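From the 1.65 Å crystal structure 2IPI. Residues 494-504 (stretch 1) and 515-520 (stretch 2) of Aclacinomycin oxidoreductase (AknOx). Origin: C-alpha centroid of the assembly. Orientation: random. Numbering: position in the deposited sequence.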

# COMPACT_ATOMS: atom_id res chain seq x y z
N ASN A 494 -15.20 -0.76 -10.83
CA ASN A 494 -15.73 -0.60 -9.48
C ASN A 494 -16.07 0.83 -9.12
O ASN A 494 -16.76 1.05 -8.13
CB ASN A 494 -14.71 -1.16 -8.47
CG ASN A 494 -14.95 -2.64 -8.25
OD1 ASN A 494 -15.80 -3.27 -8.88
ND2 ASN A 494 -14.17 -3.21 -7.31
N TYR A 495 -15.60 1.79 -9.90
CA TYR A 495 -15.79 3.19 -9.58
C TYR A 495 -17.23 3.66 -9.44
O TYR A 495 -17.49 4.43 -8.49
CB TYR A 495 -15.15 4.08 -10.66
CG TYR A 495 -14.93 5.51 -10.23
CD1 TYR A 495 -15.51 6.54 -10.98
CD2 TYR A 495 -14.17 5.85 -9.12
CE1 TYR A 495 -15.32 7.85 -10.61
CE2 TYR A 495 -13.98 7.17 -8.75
CZ TYR A 495 -14.57 8.17 -9.50
OH TYR A 495 -14.39 9.50 -9.16
N PRO A 496 -18.14 3.28 -10.32
CA PRO A 496 -19.51 3.83 -10.16
C PRO A 496 -20.08 3.46 -8.80
O PRO A 496 -20.66 4.26 -8.08
CB PRO A 496 -20.28 3.16 -11.29
CG PRO A 496 -19.25 2.80 -12.30
CD PRO A 496 -18.07 2.38 -11.47
N ARG A 497 -19.89 2.18 -8.44
CA ARG A 497 -20.37 1.70 -7.15
C ARG A 497 -19.75 2.48 -6.00
O ARG A 497 -20.42 2.78 -5.01
CB ARG A 497 -20.07 0.21 -6.99
N LEU A 498 -18.49 2.90 -6.14
CA LEU A 498 -17.89 3.78 -5.13
C LEU A 498 -18.44 5.20 -5.16
O LEU A 498 -18.52 5.88 -4.12
CB LEU A 498 -16.37 3.85 -5.30
CG LEU A 498 -15.63 2.59 -4.81
CD1 LEU A 498 -14.26 2.48 -5.44
CD2 LEU A 498 -15.56 2.61 -3.29
N GLN A 499 -18.82 5.67 -6.35
CA GLN A 499 -19.42 7.00 -6.45
C GLN A 499 -20.72 7.08 -5.67
O GLN A 499 -20.99 8.13 -5.06
CB GLN A 499 -19.69 7.39 -7.91
CG GLN A 499 -18.44 7.68 -8.73
CD GLN A 499 -18.75 8.37 -10.04
OE1 GLN A 499 -19.19 7.77 -11.02
NE2 GLN A 499 -18.51 9.68 -10.09
N LYS A 500 -21.51 6.00 -5.73
CA LYS A 500 -22.81 6.02 -5.07
C LYS A 500 -22.66 5.99 -3.55
O LYS A 500 -23.45 6.56 -2.80
CB LYS A 500 -23.66 4.84 -5.54
N VAL A 501 -21.60 5.33 -3.09
CA VAL A 501 -21.26 5.37 -1.66
C VAL A 501 -20.88 6.77 -1.26
O VAL A 501 -21.30 7.28 -0.21
CB VAL A 501 -20.13 4.36 -1.36
CG1 VAL A 501 -19.66 4.49 0.08
CG2 VAL A 501 -20.60 2.95 -1.66
N LYS A 502 -20.09 7.43 -2.10
CA LYS A 502 -19.59 8.78 -1.78
C LYS A 502 -20.76 9.70 -1.50
O LYS A 502 -20.75 10.41 -0.50
CB LYS A 502 -18.68 9.27 -2.90
CG LYS A 502 -18.22 10.69 -2.89
CD LYS A 502 -17.30 11.05 -1.74
CE LYS A 502 -16.88 12.51 -1.80
NZ LYS A 502 -16.26 12.95 -0.52
N ALA A 503 -21.77 9.64 -2.33
CA ALA A 503 -22.98 10.44 -2.27
C ALA A 503 -23.87 10.17 -1.07
O ALA A 503 -24.58 11.05 -0.55
CB ALA A 503 -23.74 10.13 -3.55
N ARG A 504 -23.87 8.92 -0.59
CA ARG A 504 -24.74 8.56 0.52
C ARG A 504 -24.10 8.91 1.86
O ARG A 504 -24.75 9.45 2.75
CB ARG A 504 -25.07 7.06 0.47
N LEU A 515 -6.92 13.09 -5.36
CA LEU A 515 -7.31 11.93 -6.20
C LEU A 515 -8.54 11.26 -5.62
O LEU A 515 -8.61 10.04 -5.51
CB LEU A 515 -6.12 10.98 -6.35
CG LEU A 515 -5.29 11.14 -7.64
CD1 LEU A 515 -5.23 12.58 -8.10
CD2 LEU A 515 -3.88 10.58 -7.46
N SER A 516 -9.49 12.09 -5.23
CA SER A 516 -10.70 11.77 -4.49
C SER A 516 -11.83 11.23 -5.35
O SER A 516 -12.01 11.70 -6.47
CB SER A 516 -11.19 13.05 -3.79
OG SER A 516 -11.50 12.78 -2.44
N VAL A 517 -12.59 10.28 -4.81
CA VAL A 517 -13.81 9.77 -5.40
C VAL A 517 -14.86 10.88 -5.44
O VAL A 517 -15.09 11.60 -4.45
CB VAL A 517 -14.39 8.58 -4.61
CG1 VAL A 517 -13.43 7.39 -4.62
CG2 VAL A 517 -14.70 8.99 -3.18
N ARG A 518 -15.50 11.03 -6.59
CA ARG A 518 -16.48 12.10 -6.78
C ARG A 518 -17.90 11.55 -6.79
O ARG A 518 -18.18 10.43 -7.21
CB ARG A 518 -16.20 12.85 -8.09
N PRO A 519 -18.84 12.37 -6.32
CA PRO A 519 -20.24 11.96 -6.40
C PRO A 519 -20.68 11.96 -7.87
O PRO A 519 -20.08 12.70 -8.66
CB PRO A 519 -20.96 13.03 -5.59
CG PRO A 519 -20.05 14.21 -5.60
CD PRO A 519 -18.64 13.68 -5.70
N PRO A 520 -21.68 11.17 -8.23
CA PRO A 520 -22.02 11.01 -9.65
C PRO A 520 -22.77 12.19 -10.25
O PRO A 520 -22.64 13.35 -9.87
CB PRO A 520 -22.94 9.79 -9.66
CG PRO A 520 -23.00 9.27 -8.27
CD PRO A 520 -22.56 10.38 -7.36

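Stretch 1 is helical for most of its length, and its backbone amides hydrogen-bond to carbonyls four residues earlier, as in Gln 499 N to Tyr 495 O at 2.8 Å. Stretch 2 has no regular secondary structure. From Ser 516 to Pro 519 it runs extended along one side of the helix, without pairing backbone to backbone. The nearest CA atoms are those of Gln 499 and Pro 519, 5.0 Å apart. Together the two stretches bury 472 Å².

Val 517 loses the most surface to the contact. Its side chain meets two residues of the helix. Val 517 CG2 lies 3.6 Å from Lys 502 CD, and Val 517 CG1 lies 4.2 Å from Tyr 495 CE2. Both are carbon-to-carbon contacts.

Lys 502 comes second. Its CB points toward stretch 2, and its aliphatic chain does the packing. Lys 502 CG is 4.1 Å from Pro 519 CD, and Lys 502 CE is 3.3 Å from Val 517 O. The charged end is satisfied separately: NZ hydrogen-bonds to a residue flanking the stretches.

Gln 499 comes third and combines polar and apolar contacts. With chi1 in m and chi2 in t, its amide reaches the loop backbone, and Gln 499 NE2 donates a hydrogen bond to Arg 518 O at 3.0 Å. Gln 499 CB packs 3.8 Å from Pro 520 CG. That proline ring also touches the next turn, where Pro 520 CD is 4.0 Å from Ala 503 CB.

Tyr 495 supplies the second hydrogen bond. Its CB points sideways, but the end of the side chain comes nearer the loop. There Tyr 495 OH accepts from Arg 518 N at 3.2 Å, with an angle of 161°. Arg 518 is thus held at both its amide and its carbonyl by helix side chains. Its own side chain is not modelled beyond CB.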